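Local coordinates for protein VP5 (Halorubrum pleomorphic virus 2, PDB 6QGI) that probably serves as the envelope protein that drives fusion of this prokaryotic virus's membrane with that of its host cell, at residues 49-54 and 118-123; 77-82 and 477-482; 137-142 and 153-158. All blocks are in the same frame, centred on the assembly; numbering follows the deposited sequence.

Contact 1 (49-54 and 118-123); sequences KTRKST and NESVAE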
loop_
_atom_site.group_PDB
_atom_site.type_symbol
_atom_site.label_atom_id
_atom_site.label_comp_id
_atom_site.label_asym_id
_atom_site.label_seq_id
_atom_site.Cartn_x
_atom_site.Cartn_y
_atom_site.Cartn_z
ATOM N N LYS A 49 -5.773 4.853 -13.208
ATOM C CA LYS A 49 -4.383 4.891 -12.737
ATOM C C LYS A 49 -4.346 5.159 -11.247
ATOM O O LYS A 49 -3.556 4.535 -10.538
ATOM C CB LYS A 49 -3.578 5.964 -13.499
ATOM C CG LYS A 49 -2.073 5.899 -13.284
ATOM C CD LYS A 49 -1.380 7.082 -13.931
ATOM C CE LYS A 49 0.105 6.859 -14.042
ATOM N NZ LYS A 49 0.605 7.176 -15.404
ATOM N N THR A 50 -5.197 6.089 -10.773
ATOM C CA THR A 50 -5.301 6.458 -9.364
ATOM C C THR A 50 -5.952 5.315 -8.596
ATOM O O THR A 50 -5.498 5.005 -7.498
ATOM C CB THR A 50 -6.050 7.785 -9.209
ATOM O OG1 THR A 50 -5.457 8.742 -10.086
ATOM C CG2 THR A 50 -6.010 8.318 -7.782
ATOM N N ARG A 51 -6.985 4.667 -9.177
ATOM C CA ARG A 51 -7.655 3.531 -8.541
ATOM C C ARG A 51 -6.686 2.368 -8.374
ATOM O O ARG A 51 -6.649 1.781 -7.297
ATOM C CB ARG A 51 -8.907 3.087 -9.323
ATOM C CG ARG A 51 -9.752 1.993 -8.626
ATOM C CD ARG A 51 -10.200 2.347 -7.210
ATOM N NE ARG A 51 -11.094 3.503 -7.195
ATOM C CZ ARG A 51 -11.524 4.110 -6.094
ATOM N NH1 ARG A 51 -11.147 3.677 -4.900
ATOM N NH2 ARG A 51 -12.328 5.161 -6.182
ATOM N N LYS A 52 -5.889 2.056 -9.422
ATOM C CA LYS A 52 -4.887 0.986 -9.414
ATOM C C LYS A 52 -3.827 1.258 -8.352
ATOM O O LYS A 52 -3.401 0.331 -7.670
ATOM C CB LYS A 52 -4.227 0.852 -10.796
ATOM C CG LYS A 52 -3.370 -0.397 -10.954
ATOM C CD LYS A 52 -2.160 -0.112 -11.824
ATOM C CE LYS A 52 -1.313 -1.336 -12.060
ATOM N NZ LYS A 52 -0.577 -1.772 -10.840
ATOM N N SER A 53 -3.418 2.530 -8.210
ATOM C CA SER A 53 -2.426 2.961 -7.236
ATOM C C SER A 53 -2.961 2.844 -5.806
ATOM O O SER A 53 -2.257 2.283 -4.980
ATOM C CB SER A 53 -1.965 4.386 -7.519
ATOM O OG SER A 53 -0.781 4.654 -6.785
ATOM N N THR A 54 -4.196 3.326 -5.519
ATOM C CA THR A 54 -4.796 3.251 -4.176
ATOM C C THR A 54 -5.153 1.799 -3.799
ATOM O O THR A 54 -5.085 1.459 -2.616
ATOM C CB THR A 54 -6.020 4.178 -4.022
ATOM O OG1 THR A 54 -7.054 3.790 -4.925
ATOM C CG2 THR A 54 -5.677 5.657 -4.194
ATOM N N ASN A 118 -15.420 -3.052 -4.200
ATOM C CA ASN A 118 -16.749 -2.501 -4.483
ATOM C C ASN A 118 -16.668 -1.061 -4.988
ATOM O O ASN A 118 -17.305 -0.750 -5.997
ATOM C CB ASN A 118 -17.651 -2.596 -3.256
ATOM C CG ASN A 118 -18.115 -3.999 -2.976
ATOM O OD1 ASN A 118 -17.860 -4.926 -3.749
ATOM N ND2 ASN A 118 -18.789 -4.190 -1.852
ATOM N N GLU A 119 -15.829 -0.215 -4.353
ATOM C CA GLU A 119 -15.626 1.177 -4.770
ATOM C C GLU A 119 -14.997 1.254 -6.156
ATOM O O GLU A 119 -15.303 2.182 -6.905
ATOM C CB GLU A 119 -14.768 1.955 -3.756
ATOM C CG GLU A 119 -15.133 3.431 -3.668
ATOM C CD GLU A 119 -16.579 3.766 -3.342
ATOM O OE1 GLU A 119 -17.207 3.023 -2.555
ATOM O OE2 GLU A 119 -17.085 4.780 -3.874
ATOM N N SER A 120 -14.153 0.273 -6.507
ATOM C CA SER A 120 -13.512 0.196 -7.818
ATOM C C SER A 120 -14.534 -0.174 -8.909
ATOM O O SER A 120 -14.527 0.446 -9.971
ATOM C CB SER A 120 -12.375 -0.821 -7.799
ATOM O OG SER A 120 -11.517 -0.718 -6.677
ATOM N N VAL A 121 -15.415 -1.172 -8.638
ATOM C CA VAL A 121 -16.459 -1.645 -9.563
ATOM C C VAL A 121 -17.522 -0.537 -9.736
ATOM O O VAL A 121 -17.944 -0.282 -10.866
ATOM C CB VAL A 121 -17.087 -3.004 -9.125
ATOM C CG1 VAL A 121 -18.201 -3.445 -10.076
ATOM C CG2 VAL A 121 -16.028 -4.094 -9.024
ATOM N N ALA A 122 -17.925 0.128 -8.623
ATOM C CA ALA A 122 -18.895 1.233 -8.627
ATOM C C ALA A 122 -18.399 2.397 -9.499
ATOM O O ALA A 122 -19.164 2.942 -10.302
ATOM C CB ALA A 122 -19.149 1.714 -7.207
ATOM N N GLU A 123 -17.107 2.751 -9.349
ATOM C CA GLU A 123 -16.424 3.797 -10.110
ATOM C C GLU A 123 -16.338 3.404 -11.579
ATOM O O GLU A 123 -16.525 4.264 -12.444
ATOM C CB GLU A 123 -15.023 4.021 -9.530
ATOM C CG GLU A 123 -14.291 5.233 -10.060
ATOM C CD GLU A 123 -12.891 5.333 -9.500
ATOM O OE1 GLU A 123 -12.569 6.378 -8.892
ATOM O OE2 GLU A 123 -12.115 4.366 -9.667
#

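Contact 2 (77-82 and 477-482); sequences AKIAAI and EEWDQL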
loop_
_atom_site.group_PDB
_atom_site.type_symbol
_atom_site.label_atom_id
_atom_site.label_comp_id
_atom_site.label_asym_id
_atom_site.label_seq_id
_atom_site.Cartn_x
_atom_site.Cartn_y
_atom_site.Cartn_z
ATOM N N ALA A 77 -8.258 -13.281 20.273
ATOM C CA ALA A 77 -8.906 -14.561 20.546
ATOM C C ALA A 77 -8.412 -15.152 21.861
ATOM O O ALA A 77 -9.237 -15.576 22.673
ATOM C CB ALA A 77 -8.643 -15.529 19.407
ATOM N N LYS A 78 -7.076 -15.156 22.082
ATOM C CA LYS A 78 -6.457 -15.678 23.303
ATOM C C LYS A 78 -6.839 -14.834 24.520
ATOM O O LYS A 78 -7.189 -15.420 25.543
ATOM C CB LYS A 78 -4.934 -15.788 23.171
ATOM C CG LYS A 78 -4.503 -16.969 22.307
ATOM C CD LYS A 78 -2.999 -17.084 22.152
ATOM C CE LYS A 78 -2.670 -18.119 21.110
ATOM N NZ LYS A 78 -1.211 -18.256 20.942
ATOM N N ILE A 79 -6.834 -13.475 24.398
ATOM C CA ILE A 79 -7.197 -12.557 25.493
ATOM C C ILE A 79 -8.634 -12.851 25.959
ATOM O O ILE A 79 -8.839 -13.075 27.155
ATOM C CB ILE A 79 -6.977 -11.061 25.123
ATOM C CG1 ILE A 79 -5.471 -10.737 25.128
ATOM C CG2 ILE A 79 -7.727 -10.110 26.082
ATOM C CD1 ILE A 79 -5.082 -9.534 24.362
ATOM N N ALA A 80 -9.598 -12.916 25.013
ATOM C CA ALA A 80 -11.008 -13.215 25.292
ATOM C C ALA A 80 -11.179 -14.608 25.904
ATOM O O ALA A 80 -12.020 -14.781 26.786
ATOM C CB ALA A 80 -11.825 -13.107 24.021
ATOM N N ALA A 81 -10.368 -15.586 25.454
ATOM C CA ALA A 81 -10.379 -16.948 25.981
ATOM C C ALA A 81 -9.842 -16.966 27.414
ATOM O O ALA A 81 -10.368 -17.712 28.236
ATOM C CB ALA A 81 -9.550 -17.869 25.091
ATOM N N ILE A 82 -8.822 -16.122 27.720
ATOM C CA ILE A 82 -8.205 -16.018 29.051
ATOM C C ILE A 82 -9.207 -15.365 30.032
ATOM O O ILE A 82 -9.268 -15.785 31.188
ATOM C CB ILE A 82 -6.816 -15.285 29.016
ATOM C CG1 ILE A 82 -5.755 -16.145 28.283
ATOM C CG2 ILE A 82 -6.308 -14.931 30.435
ATOM C CD1 ILE A 82 -4.567 -15.366 27.654
ATOM N N GLU A 477 4.895 -14.091 31.236
ATOM C CA GLU A 477 6.148 -13.562 30.691
ATOM C C GLU A 477 6.001 -13.277 29.189
ATOM O O GLU A 477 6.321 -12.171 28.749
ATOM C CB GLU A 477 7.299 -14.550 30.958
ATOM C CG GLU A 477 8.686 -14.004 30.640
ATOM C CD GLU A 477 9.859 -14.958 30.804
ATOM O OE1 GLU A 477 9.635 -16.178 30.981
ATOM O OE2 GLU A 477 11.014 -14.477 30.744
ATOM N N GLU A 478 5.461 -14.261 28.429
ATOM C CA GLU A 478 5.199 -14.192 26.986
ATOM C C GLU A 478 4.319 -12.992 26.629
ATOM O O GLU A 478 4.657 -12.245 25.710
ATOM C CB GLU A 478 4.522 -15.485 26.502
ATOM C CG GLU A 478 5.456 -16.673 26.358
ATOM C CD GLU A 478 4.750 -17.943 25.925
ATOM O OE1 GLU A 478 4.671 -18.185 24.699
ATOM O OE2 GLU A 478 4.267 -18.691 26.805
ATOM N N TRP A 479 3.209 -12.802 27.371
ATOM C CA TRP A 479 2.244 -11.718 27.177
ATOM C C TRP A 479 2.802 -10.348 27.573
ATOM O O TRP A 479 2.493 -9.360 26.904
ATOM C CB TRP A 479 0.964 -12.005 27.956
ATOM C CG TRP A 479 0.070 -12.987 27.266
ATOM C CD1 TRP A 479 -0.132 -14.291 27.607
ATOM C CD2 TRP A 479 -0.714 -12.751 26.090
ATOM N NE1 TRP A 479 -1.022 -14.875 26.736
ATOM C CE2 TRP A 479 -1.393 -13.953 25.792
ATOM C CE3 TRP A 479 -0.918 -11.632 25.258
ATOM C CZ2 TRP A 479 -2.264 -14.070 24.700
ATOM C CZ3 TRP A 479 -1.792 -11.744 24.187
ATOM C CH2 TRP A 479 -2.460 -12.949 23.920
ATOM N N ASP A 480 3.612 -10.291 28.656
ATOM C CA ASP A 480 4.265 -9.073 29.145
ATOM C C ASP A 480 5.334 -8.608 28.138
ATOM O O ASP A 480 5.473 -7.404 27.896
ATOM C CB ASP A 480 4.887 -9.301 30.543
ATOM C CG ASP A 480 3.905 -9.497 31.698
ATOM O OD1 ASP A 480 2.688 -9.265 31.498
ATOM O OD2 ASP A 480 4.355 -9.870 32.805
ATOM N N GLN A 481 6.053 -9.579 27.533
ATOM C CA GLN A 481 7.085 -9.349 26.521
ATOM C C GLN A 481 6.459 -8.800 25.238
ATOM O O GLN A 481 7.038 -7.896 24.635
ATOM C CB GLN A 481 7.864 -10.639 26.230
ATOM C CG GLN A 481 9.305 -10.387 25.784
ATOM C CD GLN A 481 10.012 -11.611 25.244
ATOM O OE1 GLN A 481 9.421 -12.678 25.025
ATOM N NE2 GLN A 481 11.308 -11.475 25.000
ATOM N N LEU A 482 5.270 -9.327 24.836
ATOM C CA LEU A 482 4.522 -8.866 23.658
ATOM C C LEU A 482 4.215 -7.377 23.834
ATOM O O LEU A 482 4.540 -6.572 22.959
ATOM C CB LEU A 482 3.220 -9.696 23.475
ATOM C CG LEU A 482 2.344 -9.387 22.235
ATOM C CD1 LEU A 482 1.777 -10.648 21.631
ATOM C CD2 LEU A 482 1.201 -8.443 22.577
#

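Contact 3 (137-142 and 153-158); sequences IGKGDV and IEDLLA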
loop_
_atom_site.group_PDB
_atom_site.type_symbol
_atom_site.label_atom_id
_atom_site.label_comp_id
_atom_site.label_asym_id
_atom_site.label_seq_id
_atom_site.Cartn_x
_atom_site.Cartn_y
_atom_site.Cartn_z
ATOM N N ILE A 137 -17.632 8.926 -28.226
ATOM C CA ILE A 137 -16.816 7.816 -27.734
ATOM C C ILE A 137 -17.658 6.620 -27.281
ATOM O O ILE A 137 -18.747 6.783 -26.733
ATOM C CB ILE A 137 -15.923 8.366 -26.574
ATOM C CG1 ILE A 137 -14.869 9.332 -27.128
ATOM C CG2 ILE A 137 -15.254 7.274 -25.713
ATOM C CD1 ILE A 137 -14.268 10.099 -26.128
ATOM N N GLY A 138 -17.099 5.435 -27.518
ATOM C CA GLY A 138 -17.606 4.136 -27.097
ATOM C C GLY A 138 -16.583 3.458 -26.208
ATOM O O GLY A 138 -15.466 3.963 -26.056
ATOM N N LYS A 139 -16.949 2.319 -25.602
ATOM C CA LYS A 139 -16.078 1.575 -24.683
ATOM C C LYS A 139 -14.740 1.169 -25.323
ATOM O O LYS A 139 -13.715 1.216 -24.646
ATOM C CB LYS A 139 -16.795 0.344 -24.119
ATOM C CG LYS A 139 -17.896 0.695 -23.125
ATOM C CD LYS A 139 -18.563 -0.540 -22.549
ATOM C CE LYS A 139 -19.769 -0.166 -21.733
ATOM N NZ LYS A 139 -20.563 -1.356 -21.348
ATOM N N GLY A 140 -14.760 0.842 -26.614
ATOM C CA GLY A 140 -13.583 0.431 -27.373
ATOM C C GLY A 140 -12.541 1.504 -27.625
ATOM O O GLY A 140 -11.425 1.183 -28.039
ATOM N N ASP A 141 -12.888 2.780 -27.385
ATOM C CA ASP A 141 -11.986 3.923 -27.570
ATOM C C ASP A 141 -11.153 4.194 -26.308
ATOM O O ASP A 141 -10.133 4.891 -26.390
ATOM C CB ASP A 141 -12.775 5.183 -27.967
ATOM C CG ASP A 141 -13.556 5.042 -29.261
ATOM O OD1 ASP A 141 -12.921 4.816 -30.316
ATOM O OD2 ASP A 141 -14.800 5.163 -29.220
ATOM N N VAL A 142 -11.583 3.647 -25.149
ATOM C CA VAL A 142 -10.883 3.834 -23.874
ATOM C C VAL A 142 -10.404 2.478 -23.298
ATOM O O VAL A 142 -9.402 2.456 -22.581
ATOM C CB VAL A 142 -11.697 4.658 -22.832
ATOM C CG1 VAL A 142 -11.861 6.104 -23.285
ATOM C CG2 VAL A 142 -13.061 4.038 -22.536
ATOM N N ILE A 153 -14.448 -8.659 -27.181
ATOM C CA ILE A 153 -15.497 -9.110 -26.257
ATOM C C ILE A 153 -16.813 -8.412 -26.648
ATOM O O ILE A 153 -16.769 -7.323 -27.233
ATOM C CB ILE A 153 -15.107 -8.875 -24.766
ATOM C CG1 ILE A 153 -14.882 -7.374 -24.441
ATOM C CG2 ILE A 153 -13.892 -9.734 -24.378
ATOM C CD1 ILE A 153 -15.080 -6.987 -23.009
ATOM N N GLU A 154 -17.969 -9.044 -26.369
ATOM C CA GLU A 154 -19.275 -8.476 -26.736
ATOM C C GLU A 154 -19.561 -7.176 -25.971
ATOM O O GLU A 154 -20.066 -6.222 -26.569
ATOM C CB GLU A 154 -20.414 -9.482 -26.537
ATOM C CG GLU A 154 -20.433 -10.591 -27.577
ATOM C CD GLU A 154 -21.798 -10.960 -28.128
ATOM O OE1 GLU A 154 -22.815 -10.738 -27.431
ATOM O OE2 GLU A 154 -21.848 -11.484 -29.266
ATOM N N ASP A 155 -19.212 -7.137 -24.668
ATOM C CA ASP A 155 -19.360 -5.975 -23.788
ATOM C C ASP A 155 -18.576 -6.153 -22.486
ATOM O O ASP A 155 -18.310 -7.279 -22.053
ATOM C CB ASP A 155 -20.842 -5.678 -23.466
ATOM C CG ASP A 155 -21.206 -4.202 -23.333
ATOM O OD1 ASP A 155 -20.303 -3.346 -23.481
ATOM O OD2 ASP A 155 -22.395 -3.905 -23.097
ATOM N N LEU A 156 -18.186 -5.018 -21.890
ATOM C CA LEU A 156 -17.501 -4.917 -20.606
ATOM C C LEU A 156 -18.447 -4.162 -19.687
ATOM O O LEU A 156 -18.775 -3.006 -19.964
ATOM C CB LEU A 156 -16.127 -4.224 -20.753
ATOM C CG LEU A 156 -15.393 -3.779 -19.476
ATOM C CD1 LEU A 156 -14.913 -4.965 -18.651
ATOM C CD2 LEU A 156 -14.233 -2.879 -19.815
ATOM N N LEU A 157 -18.957 -4.844 -18.648
ATOM C CA LEU A 157 -19.930 -4.272 -17.718
ATOM C C LEU A 157 -19.466 -4.370 -16.260
ATOM O O LEU A 157 -18.617 -5.192 -15.922
ATOM C CB LEU A 157 -21.299 -4.957 -17.892
ATOM C CG LEU A 157 -21.964 -4.822 -19.278
ATOM C CD1 LEU A 157 -23.120 -5.776 -19.426
ATOM C CD2 LEU A 157 -22.404 -3.389 -19.562
ATOM N N ALA A 158 -20.005 -3.494 -15.411
ATOM C CA ALA A 158 -19.700 -3.446 -13.987
ATOM C C ALA A 158 -20.998 -3.423 -13.199
ATOM O O ALA A 158 -21.853 -2.566 -13.430
ATOM C CB ALA A 158 -18.844 -2.235 -13.665
#

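Contact 1 (49-54 and 118-123)
Arg51 reaches across from one helix to Glu123 on the other and grips it side-on, with two nitrogens and one carboxylate oxygen for each. The bond from Arg51 NE to Glu123 OE2 is short and nearly straight (2.8 Å), and Arg51 NH2 meets Glu123 OE1 at 3.0 Å. Both oxygens lie close to the guanidinium plane, yet both nitrogens approach from above the carboxylate plane, consistent with the 59° between the two planes. The two side chains come from opposite directions. That of Arg51 leaves its helix with CG anti to the backbone N (chi1 -174°) and then bends at chi2 and chi3, which lays CD beside Ser120 OG at 3.4 Å; this is packing, since Ser120 OG bonds to Thr116 O and Asn55 ND2. Glu119 places its CB over one guanidinium face, while its carboxylate turns away to the backbone N of Ser28. The ion pair is buried and has further partners: Arg51 NH1 bonds to Val26 O, and Glu123 OE1 accepts from Asp29 N. The segment axes, 11.1 Å apart at closest approach, differ by 173° in direction: helices 37-60 and 91-133 run antiparallel where these segments meet, tied by a buried bidentate salt bridge.

Contact 2 (77-82 and 477-482)
Apolar packing carries most of this contact, and Trp479 supplies the whole of the 477-482 side of it. Both isoleucines of 77-82 approach obliquely from the same side of the indole plane, Ile79 by the six-membered ring and Ile82 by the pyrrole end, while Lys78 meets the edge. Ile79 lays CG1 against the far end of the six-membered ring, 3.9 Å from Trp479 CH2, and its CD1 reaches CZ3. Ile82 CD1 lies 3.7 Å from Trp479 NE1 and also touches CE2; the side chains of Ile82 and Trp479 run antiparallel, one alongside the other.

The edge contact belongs to Lys78. Its CB sits in the indole plane, 3.5 Å from Trp479 CZ2, and the CG-to-NZ chain then runs out extended, with CD still 4.0 Å from CZ2.

Polar bonding is directed elsewhere. Trp479 NE1 donates to Tyr473 O, and Lys78 NZ, carried past the ring, is held by Thr469 O, Asn472 O and His468 ND1. Tyr473 also meets the indole edge-to-face.

The axes of segments 77-82 and 477-482 are 13.4 Å apart at their closest and cross at -134°, too far for the backbones to approach: even the nearest CA atoms, of Ile79 and Trp479, are 9.6 Å apart. One large ring therefore spans the gap. The chemistry implies a join made mainly by burying that ring, whose hydrocarbon contacts link the two helices, while hydrogen bonds to the 468-473 region fix the indole N-H and the lysine ammonium.

Contact 3 (137-142 and 153-158)
With CG beside the backbone N (chi1 -71°) and the chain extended throughout beyond it, Lys139 stretches fully from its turn and delivers NZ to Asp155 and Leu156. Asp155 answers with chi1 -145°, a setting that brings its OD1 round to the ammonium although the side chain does not leave the backbone in that direction. The two side chains cross at about a right angle. Lys139 NZ makes a salt bridge to Asp155 OD1 at 2.9 Å, approaching from above the carboxylate plane, 43° out of it. A second bond runs from Lys139 NZ to Leu156 O at 2.8 Å, tilted from the carbonyl plane. One ammonium thus ties a side chain and the next residue's backbone carbonyl. The contact pins the loop that follows helix 91-133 to a strand of the small antiparallel sheet, where Asp155 and Leu157 pair with Asp185 and Glu183 of strand 176-186. Leu157 CD2 lies 3.3 Å from Lys139 NZ, and the lysine side chain also rests on Leu128 and Val132 of the helix. Within the turn, Gly138 N donates to the anti lone pair of Asp141 OD2, 2.9 Å away, and Asp141 N bonds back to Gly138 O.

In the fold
Contacts 1 and 3 are neighbours, their centres about 17 Å apart, and they touch where Val121 O packs on the CB of Ala158. Both involve the region of helix 91-133: contact 1 uses the helix itself, contact 3 the loop after it. Each is held by a salt bridge, buried and two-pronged in contact 1, partly buried and shared with a backbone carbonyl in contact 3. Contact 2 lies across the chain's centre from contact 3, about 54 Å between centres, and although buried it relies on apolar packing. By joining 77-82 to 477-482 it brings together elements far apart in sequence, whereas contact 3 spans a short loop.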